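PDB 5YWN: protein induced by osmotic stress from Scheffersomyces stipitis, which reduces haloketones and probably other carbonyl compounds, most likely with NADPH as the hydride donor. Local coordinates for residues A[105-110]-A[183-188]; A[215-220]-A[327-332]; A[233-238]-A[319-324]. The protein carries 1 engineered substitution. All coordinates share one frame; numbering follows the deposited sequence.

Contact 1 (A[105-110]-A[183-188]); sequences YVLQSI and PNFALS
In the parallel, helix-flanked sheet of the Rossmann fold, this contact joins helix 91-113 to the start of strand 186-192: L107 and I110, three residues apart on one side of the helix, close on the ring of F185, the last residue before the strand. Helix 91-113 connects strand 74-79 to strand 119-123, and the strand that F185 introduces is the next neighbour of 119-123 in the sheet. The phenyl group therefore fills part of the layer between helix and sheet. Two methyl groups carry the contact, each at a different part of the ring. L107 brings its CD2 methyl to 3.9 Å from F185 CZ, at the far end of the ring, while I110 CG2 comes to the side formed by CD2 and CE2. Both aliphatic side chains cross the phenylalanine at about a right angle. The ring reaches the helix because F185 CG stands between its own backbone N and carbonyl carbon (chi1 58°), a crowded position. Within the same loop, P183 places its CB 3.4 Å above the plane of the F185 ring, displaced toward the rim, and so limits movement on that face. F177 of helix 159-181 touches both L107 and F185, and V120 of strand 119-123 touches both I110 and F185, which places the cluster among two helices and the sheet. With an alanine here instead of F185, L107 CD2 and I110 CG2 would probably lose their shared partner and a gap would open between helix and strand. The cofactor is distant, about 14 Å from the side chain of L107. The closer of the two methyls is I110 CG2, which lies anti to its backbone N and 3.6 Å from F185 CE2.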
loop_
_atom_site.group_PDB
_atom_site.type_symbol
_atom_site.label_atom_id
_atom_site.label_comp_id
_atom_site.label_asym_id
_atom_site.label_seq_id
_atom_site.Cartn_x
_atom_site.Cartn_y
_atom_site.Cartn_z
ATOM N N TYR A 105 0.038 16.277 -10.313
ATOM C CA TYR A 105 0.106 16.117 -11.755
ATOM C C TYR A 105 -0.770 14.975 -12.354
ATOM O O TYR A 105 -1.283 15.111 -13.419
ATOM C CB TYR A 105 1.545 16.127 -12.245
ATOM C CG TYR A 105 2.315 17.362 -11.853
ATOM C CD1 TYR A 105 1.691 18.452 -11.332
ATOM C CD2 TYR A 105 3.665 17.418 -11.996
ATOM C CE1 TYR A 105 2.387 19.575 -10.981
ATOM C CE2 TYR A 105 4.375 18.527 -11.670
ATOM C CZ TYR A 105 3.729 19.594 -11.142
ATOM O OH TYR A 105 4.426 20.676 -10.826
ATOM N N VAL A 106 -0.907 13.873 -11.644
ATOM C CA VAL A 106 -1.770 12.810 -12.099
ATOM C C VAL A 106 -3.215 13.326 -12.162
ATOM O O VAL A 106 -3.862 13.156 -13.113
ATOM C CB VAL A 106 -1.716 11.593 -11.147
ATOM C CG1 VAL A 106 -2.873 10.647 -11.298
ATOM C CG2 VAL A 106 -0.461 10.825 -11.361
ATOM N N LEU A 107 -3.647 13.946 -11.092
ATOM C CA LEU A 107 -4.975 14.415 -11.015
ATOM C C LEU A 107 -5.263 15.457 -12.099
ATOM O O LEU A 107 -6.268 15.421 -12.686
ATOM C CB LEU A 107 -5.289 14.928 -9.632
ATOM C CG LEU A 107 -5.222 13.931 -8.496
ATOM C CD1 LEU A 107 -5.301 14.618 -7.159
ATOM C CD2 LEU A 107 -6.260 12.865 -8.631
ATOM N N GLN A 108 -4.340 16.347 -12.323
ATOM C CA GLN A 108 -4.485 17.319 -13.331
ATOM C C GLN A 108 -4.555 16.668 -14.729
ATOM O O GLN A 108 -5.314 17.065 -15.528
ATOM C CB GLN A 108 -3.389 18.351 -13.260
ATOM C CG GLN A 108 -3.540 19.438 -14.278
ATOM C CD GLN A 108 -4.678 20.363 -13.986
ATOM O OE1 GLN A 108 -4.738 20.945 -12.953
ATOM N NE2 GLN A 108 -5.559 20.500 -14.906
ATOM N N SER A 109 -3.751 15.662 -14.952
ATOM C CA SER A 109 -3.753 14.934 -16.218
ATOM C C SER A 109 -5.106 14.280 -16.453
ATOM O O SER A 109 -5.612 14.363 -17.505
ATOM C CB SER A 109 -2.656 13.887 -16.284
ATOM O OG SER A 109 -1.401 14.414 -16.459
ATOM N N ILE A 110 -5.684 13.689 -15.436
ATOM C CA ILE A 110 -6.972 13.038 -15.540
ATOM C C ILE A 110 -8.038 14.059 -15.930
ATOM O O ILE A 110 -8.777 13.835 -16.813
ATOM C CB ILE A 110 -7.357 12.301 -14.241
ATOM C CG1 ILE A 110 -6.487 11.082 -14.037
ATOM C CG2 ILE A 110 -8.799 11.896 -14.232
ATOM C CD1 ILE A 110 -6.522 10.473 -12.681
ATOM N N PRO A 183 -13.434 18.192 -10.480
ATOM C CA PRO A 183 -13.335 17.192 -11.531
ATOM C C PRO A 183 -14.566 16.349 -11.709
ATOM O O PRO A 183 -15.403 16.325 -10.902
ATOM C CB PRO A 183 -12.194 16.317 -11.088
ATOM C CG PRO A 183 -12.090 16.508 -9.673
ATOM C CD PRO A 183 -12.720 17.781 -9.289
ATOM N N ASN A 184 -14.600 15.651 -12.820
ATOM C CA ASN A 184 -15.615 14.694 -13.122
ATOM C C ASN A 184 -15.620 13.503 -12.164
ATOM O O ASN A 184 -16.587 12.913 -12.007
ATOM C CB ASN A 184 -15.538 14.211 -14.561
ATOM C CG ASN A 184 -15.906 15.287 -15.573
ATOM O OD1 ASN A 184 -16.385 16.309 -15.245
ATOM N ND2 ASN A 184 -15.656 15.017 -16.782
ATOM N N PHE A 185 -14.486 13.160 -11.606
ATOM C CA PHE A 185 -14.380 12.003 -10.759
ATOM C C PHE A 185 -14.628 12.273 -9.296
ATOM O O PHE A 185 -14.415 13.323 -8.846
ATOM C CB PHE A 185 -13.036 11.339 -10.933
ATOM C CG PHE A 185 -11.866 12.226 -10.639
ATOM C CD1 PHE A 185 -11.430 12.431 -9.367
ATOM C CD2 PHE A 185 -11.189 12.823 -11.640
ATOM C CE1 PHE A 185 -10.346 13.224 -9.113
ATOM C CE2 PHE A 185 -10.112 13.622 -11.407
ATOM C CZ PHE A 185 -9.683 13.830 -10.140
ATOM N N ALA A 186 -15.075 11.264 -8.593
ATOM C CA ALA A 186 -15.056 11.219 -7.162
ATOM C C ALA A 186 -13.760 10.561 -6.618
ATOM O O ALA A 186 -13.252 9.622 -7.159
ATOM C CB ALA A 186 -16.259 10.513 -6.646
ATOM N N LEU A 187 -13.276 11.078 -5.526
ATOM C CA LEU A 187 -12.056 10.611 -4.961
ATOM C C LEU A 187 -12.300 9.849 -3.694
ATOM O O LEU A 187 -13.155 10.165 -2.939
ATOM C CB LEU A 187 -11.099 11.753 -4.667
ATOM C CG LEU A 187 -9.786 11.505 -3.909
ATOM C CD1 LEU A 187 -8.866 10.596 -4.667
ATOM C CD2 LEU A 187 -9.067 12.789 -3.545
ATOM N N SER A 188 -11.494 8.858 -3.494
ATOM C CA SER A 188 -11.431 8.174 -2.242
ATOM C C SER A 188 -10.002 7.747 -1.923
ATOM O O SER A 188 -9.223 7.648 -2.790
ATOM C CB SER A 188 -12.407 7.019 -2.233
ATOM O OG SER A 188 -12.077 6.054 -3.145
#

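Contact 2 (A[215-220]-A[327-332]); sequences MVNSVL and KQVLKV
The carboxamide of N217 is the flat group in this contact, and V329 covers one of its faces: the CG2 methyl stands almost directly above the plane, 4.1 Å from N217 CG. Toward its polar rim the amide turns to another partner, with OD1 hydrogen-bonded to S325 OG one turn earlier on the helix that carries V329. The valine thus packs on the amide while the serine bond helps to fix its rotation. N217 CG lies anti to the carbonyl carbon (chi1 -54°), which lets the group extend toward helix 318-332. Beyond N217 the chain tightens into 3-10 geometry, seen in the bond from L220 N to N217 O at 3.3 Å, and this brings L220 round to the same neighbour. L220 CD1 lies 3.9 Å from V329 CG1 and 4.1 Å from L330 CD2, so one methyl touches two successive residues. L220 and V329 lie antiparallel alongside one another, whereas L330 comes in at a slant. V329 serves both partners with separate branches, CG2 for the asparagine and CG1 for the leucine. L282 packs on L220 and F279 on L330. Such helix-to-helix packing, mixing aliphatic branches with one amide, joins helix 211-217 and the 3-10 turn after it to helix 318-332, in what is probably the substrate-binding lobe of an extended short-chain dehydrogenase/reductase.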
loop_
_atom_site.group_PDB
_atom_site.type_symbol
_atom_site.label_atom_id
_atom_site.label_comp_id
_atom_site.label_asym_id
_atom_site.label_seq_id
_atom_site.Cartn_x
_atom_site.Cartn_y
_atom_site.Cartn_z
ATOM N N MET A 215 9.411 -7.607 6.743
ATOM C CA MET A 215 9.331 -7.638 8.176
ATOM C C MET A 215 8.854 -8.998 8.657
ATOM O O MET A 215 9.279 -9.452 9.657
ATOM C CB MET A 215 8.439 -6.556 8.728
ATOM C CG MET A 215 9.026 -5.159 8.749
ATOM S SD MET A 215 7.724 -3.963 8.889
ATOM C CE MET A 215 7.150 -4.240 10.524
ATOM N N VAL A 216 7.937 -9.593 7.950
ATOM C CA VAL A 216 7.638 -10.983 8.177
ATOM C C VAL A 216 8.744 -11.940 7.673
ATOM O O VAL A 216 9.245 -12.729 8.408
ATOM C CB VAL A 216 6.283 -11.379 7.561
ATOM C CG1 VAL A 216 6.058 -12.865 7.578
ATOM C CG2 VAL A 216 5.145 -10.705 8.260
ATOM N N ASN A 217 9.074 -11.841 6.415
ATOM C CA ASN A 217 9.923 -12.793 5.749
ATOM C C ASN A 217 11.387 -12.894 6.212
ATOM O O ASN A 217 11.985 -13.923 6.139
ATOM C CB ASN A 217 9.751 -12.690 4.255
ATOM C CG ASN A 217 8.307 -12.821 3.850
ATOM O OD1 ASN A 217 7.596 -13.614 4.370
ATOM N ND2 ASN A 217 7.902 -12.053 2.919
ATOM N N SER A 218 11.888 -11.828 6.781
ATOM C CA SER A 218 13.188 -11.768 7.349
ATOM C C SER A 218 13.388 -12.730 8.543
ATOM O O SER A 218 14.472 -13.050 8.864
ATOM C CB SER A 218 13.508 -10.347 7.765
ATOM O OG SER A 218 12.702 -9.943 8.816
ATOM N N VAL A 219 12.313 -13.190 9.138
ATOM C CA VAL A 219 12.418 -14.065 10.268
ATOM C C VAL A 219 13.157 -15.334 9.897
ATOM O O VAL A 219 13.753 -15.906 10.690
ATOM C CB VAL A 219 11.087 -14.427 10.938
ATOM C CG1 VAL A 219 10.256 -13.235 11.188
ATOM C CG2 VAL A 219 10.321 -15.446 10.154
ATOM N N LEU A 220 13.050 -15.725 8.656
ATOM C CA LEU A 220 13.698 -16.873 8.098
ATOM C C LEU A 220 15.220 -16.736 8.109
ATOM O O LEU A 220 15.904 -17.679 8.076
ATOM C CB LEU A 220 13.176 -17.153 6.704
ATOM C CG LEU A 220 11.690 -17.448 6.583
ATOM C CD1 LEU A 220 11.312 -17.969 5.218
ATOM C CD2 LEU A 220 11.274 -18.426 7.638
ATOM N N LYS A 327 4.807 -19.612 3.478
ATOM C CA LYS A 327 4.602 -20.775 2.639
ATOM C C LYS A 327 5.071 -20.439 1.251
ATOM O O LYS A 327 5.737 -21.204 0.673
ATOM C CB LYS A 327 3.149 -21.162 2.562
ATOM C CG LYS A 327 2.744 -22.147 3.595
ATOM C CD LYS A 327 1.302 -22.620 3.512
ATOM C CE LYS A 327 0.953 -23.475 4.713
ATOM N NZ LYS A 327 -0.464 -23.366 5.173
ATOM N N GLN A 328 4.764 -19.246 0.767
ATOM C CA GLN A 328 5.227 -18.848 -0.526
ATOM C C GLN A 328 6.734 -18.780 -0.659
ATOM O O GLN A 328 7.256 -19.226 -1.617
ATOM C CB GLN A 328 4.638 -17.520 -0.932
ATOM C CG GLN A 328 5.013 -17.090 -2.324
ATOM C CD GLN A 328 4.278 -15.873 -2.784
ATOM O OE1 GLN A 328 4.303 -14.869 -2.147
ATOM N NE2 GLN A 328 3.637 -15.978 -3.913
ATOM N N VAL A 329 7.404 -18.192 0.298
ATOM C CA VAL A 329 8.825 -18.079 0.248
ATOM C C VAL A 329 9.482 -19.468 0.293
ATOM O O VAL A 329 10.412 -19.714 -0.382
ATOM C CB VAL A 329 9.386 -17.148 1.330
ATOM C CG1 VAL A 329 10.907 -17.250 1.384
ATOM C CG2 VAL A 329 8.944 -15.729 1.084
ATOM N N LEU A 330 8.947 -20.345 1.095
ATOM C CA LEU A 330 9.439 -21.708 1.151
ATOM C C LEU A 330 9.237 -22.437 -0.177
ATOM O O LEU A 330 10.107 -23.095 -0.632
ATOM C CB LEU A 330 8.845 -22.486 2.297
ATOM C CG LEU A 330 9.158 -21.994 3.680
ATOM C CD1 LEU A 330 8.567 -22.832 4.748
ATOM C CD2 LEU A 330 10.611 -21.839 3.904
ATOM N N LYS A 331 8.095 -22.271 -0.783
ATOM C CA LYS A 331 7.803 -22.931 -2.022
ATOM C C LYS A 331 8.802 -22.578 -3.090
ATOM O O LYS A 331 9.224 -23.387 -3.841
ATOM C CB LYS A 331 6.421 -22.556 -2.480
ATOM C CG LYS A 331 5.970 -23.223 -3.756
ATOM C CD LYS A 331 4.489 -23.063 -3.970
ATOM C CE LYS A 331 4.072 -23.149 -5.411
ATOM N NZ LYS A 331 2.743 -22.560 -5.613
ATOM N N VAL A 332 9.184 -21.339 -3.118
ATOM C CA VAL A 332 10.068 -20.862 -4.137
ATOM C C VAL A 332 11.543 -21.176 -3.846
ATOM O O VAL A 332 12.354 -21.171 -4.708
ATOM C CB VAL A 332 9.772 -19.399 -4.422
ATOM C CG1 VAL A 332 10.552 -18.949 -5.618
ATOM C CG2 VAL A 332 8.315 -19.250 -4.756
#

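Contact 3 (A[233-238]-A[319-324]); sequences GTFIDV and ETSVVD
Strand 234-237 runs past helix 318-332 with its closest backbone approach at D237 and S321, whose CA atoms are 5.9 Å apart. The strand pairs in parallel with 194-196, away from the large Rossmann sheet, and leads directly into helix 238-250, for which D237 is the N-cap. Besides capping a backbone N of that helix, its carboxylate accepts a bond from S321 and pairs with R239. S321 OG donates a hydrogen bond to D237 OD2 at 2.8 Å, arriving from above the carboxylate plane, 35° out of it. The torsions explain the meeting: D237 CG lies anti to its own N (chi1 -173°), and S321 carries OG in the same anti sense. R239 binds the same oxygen, its NH2 forming a salt bridge with D237 OD2, while its NH1 pairs with D324 OD2. The two carboxylates, with D237 OD2 and D324 OD2 5.8 Å apart, thus share one guanidinium, which probably offsets the repulsion between them. Serine and arginine together grip a single buried oxygen, so the carboxylate has little freedom to turn. F235, two residues earlier on the same side of the strand, completes the contact through carbon, and its ring also meets F318 edge-to-face. The polar bond thus sits beside an aromatic group in the first turn of helix 318-332, and all three contacting residues are buried. The cofactor is close without being touched, the side chain of F235 standing about 9 Å from the bound NADP. The ring itself meets the serine through F235 CE2, which lies 3.6 Å from S321 CB.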
loop_
_atom_site.group_PDB
_atom_site.type_symbol
_atom_site.label_atom_id
_atom_site.label_comp_id
_atom_site.label_asym_id
_atom_site.label_seq_id
_atom_site.Cartn_x
_atom_site.Cartn_y
_atom_site.Cartn_z
ATOM N N GLY A 233 3.974 -3.030 15.798
ATOM C CA GLY A 233 2.984 -2.160 15.222
ATOM C C GLY A 233 1.644 -2.813 14.953
ATOM O O GLY A 233 1.304 -3.768 15.552
ATOM N N THR A 234 0.919 -2.258 14.007
ATOM C CA THR A 234 -0.294 -2.828 13.517
ATOM C C THR A 234 -0.107 -3.300 12.073
ATOM O O THR A 234 0.632 -2.739 11.337
ATOM C CB THR A 234 -1.486 -1.853 13.707
ATOM O OG1 THR A 234 -2.690 -2.558 13.695
ATOM C CG2 THR A 234 -1.577 -0.935 12.674
ATOM N N PHE A 235 -0.816 -4.338 11.708
ATOM C CA PHE A 235 -0.735 -4.933 10.388
ATOM C C PHE A 235 -2.060 -4.905 9.645
ATOM O O PHE A 235 -3.070 -4.881 10.232
ATOM C CB PHE A 235 -0.106 -6.360 10.425
ATOM C CG PHE A 235 -1.069 -7.488 10.173
ATOM C CD1 PHE A 235 -1.994 -7.808 11.101
ATOM C CD2 PHE A 235 -1.148 -8.055 8.967
ATOM C CE1 PHE A 235 -2.915 -8.771 10.871
ATOM C CE2 PHE A 235 -2.048 -9.020 8.720
ATOM C CZ PHE A 235 -2.938 -9.381 9.680
ATOM N N ILE A 236 -1.955 -5.044 8.351
ATOM C CA ILE A 236 -3.045 -5.387 7.492
ATOM C C ILE A 236 -2.581 -6.277 6.353
ATOM O O ILE A 236 -1.563 -6.057 5.809
ATOM C CB ILE A 236 -3.803 -4.128 7.009
ATOM C CG1 ILE A 236 -5.035 -4.483 6.207
ATOM C CG2 ILE A 236 -2.918 -3.183 6.251
ATOM C CD1 ILE A 236 -6.195 -5.004 6.976
ATOM N N ASP A 237 -3.363 -7.279 6.043
ATOM C CA ASP A 237 -3.083 -8.189 4.943
ATOM C C ASP A 237 -3.236 -7.540 3.564
ATOM O O ASP A 237 -4.126 -6.825 3.303
ATOM C CB ASP A 237 -3.865 -9.487 5.023
ATOM C CG ASP A 237 -3.442 -10.481 3.995
ATOM O OD1 ASP A 237 -3.743 -10.307 2.840
ATOM O OD2 ASP A 237 -2.799 -11.414 4.338
ATOM N N VAL A 238 -2.313 -7.852 2.708
ATOM C CA VAL A 238 -2.233 -7.238 1.413
ATOM C C VAL A 238 -3.513 -7.495 0.605
ATOM O O VAL A 238 -3.953 -6.652 -0.080
ATOM C CB VAL A 238 -0.951 -7.627 0.661
ATOM C CG1 VAL A 238 -0.952 -9.073 0.321
ATOM C CG2 VAL A 238 -0.796 -6.832 -0.611
ATOM N N GLU A 319 -1.948 -14.615 11.785
ATOM C CA GLU A 319 -1.353 -15.900 11.553
ATOM C C GLU A 319 -1.528 -16.326 10.089
ATOM O O GLU A 319 -0.638 -16.785 9.507
ATOM C CB GLU A 319 -1.942 -16.920 12.497
ATOM C CG GLU A 319 -1.471 -18.323 12.274
ATOM C CD GLU A 319 -1.610 -19.268 13.458
ATOM O OE1 GLU A 319 -1.364 -20.421 13.271
ATOM O OE2 GLU A 319 -1.925 -18.885 14.538
ATOM N N THR A 320 -2.695 -16.137 9.550
ATOM C CA THR A 320 -2.951 -16.514 8.196
ATOM C C THR A 320 -2.083 -15.723 7.226
ATOM O O THR A 320 -1.484 -16.290 6.364
ATOM C CB THR A 320 -4.439 -16.479 7.833
ATOM O OG1 THR A 320 -5.192 -17.217 8.771
ATOM C CG2 THR A 320 -4.677 -17.100 6.490
ATOM N N SER A 321 -1.995 -14.423 7.431
ATOM C CA SER A 321 -1.224 -13.568 6.559
ATOM C C SER A 321 0.250 -13.979 6.615
ATOM O O SER A 321 0.859 -14.185 5.638
ATOM C CB SER A 321 -1.409 -12.106 6.947
ATOM O OG SER A 321 -0.692 -11.256 6.127
ATOM N N VAL A 322 0.747 -14.153 7.817
ATOM C CA VAL A 322 2.093 -14.604 8.022
ATOM C C VAL A 322 2.339 -15.996 7.420
ATOM O O VAL A 322 3.244 -16.147 6.727
ATOM C CB VAL A 322 2.440 -14.575 9.523
ATOM C CG1 VAL A 322 3.658 -15.378 9.861
ATOM C CG2 VAL A 322 2.648 -13.155 9.986
ATOM N N VAL A 323 1.499 -16.963 7.702
ATOM C CA VAL A 323 1.692 -18.315 7.212
ATOM C C VAL A 323 1.667 -18.308 5.672
ATOM O O VAL A 323 2.484 -18.867 5.087
ATOM C CB VAL A 323 0.632 -19.325 7.763
ATOM C CG1 VAL A 323 0.594 -20.606 6.972
ATOM C CG2 VAL A 323 0.818 -19.636 9.227
ATOM N N ASP A 324 0.724 -17.622 5.083
ATOM C CA ASP A 324 0.602 -17.573 3.654
ATOM C C ASP A 324 1.868 -16.954 3.065
ATOM O O ASP A 324 2.322 -17.392 2.085
ATOM C CB ASP A 324 -0.656 -16.799 3.222
ATOM C CG ASP A 324 -1.944 -17.602 3.399
ATOM O OD1 ASP A 324 -1.875 -18.762 3.765
ATOM O OD2 ASP A 324 -3.011 -17.066 3.163
#

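In the fold
Contact 1 closes first along the chain and stands alone: its centre is 38 Å from that of contact 2 and 32 Å from that of contact 3, on the other side of the chain's centre. It belongs to the layers of the seven-stranded parallel Rossmann sheet. Contacts 2 and 3 lie 12 Å apart between centres and share helix 318-332, with 233-238 and 319-324 nested inside the loop closed by 215-220 and 327-332. They touch where V216 CG2 meets V322 CG2 at 3.9 Å. The C-terminal helix thus packs first against strand 234-237 and then, toward its C-terminal end, against helix 211-217 and the turn after it, tying the chain's end to elements near the cofactor.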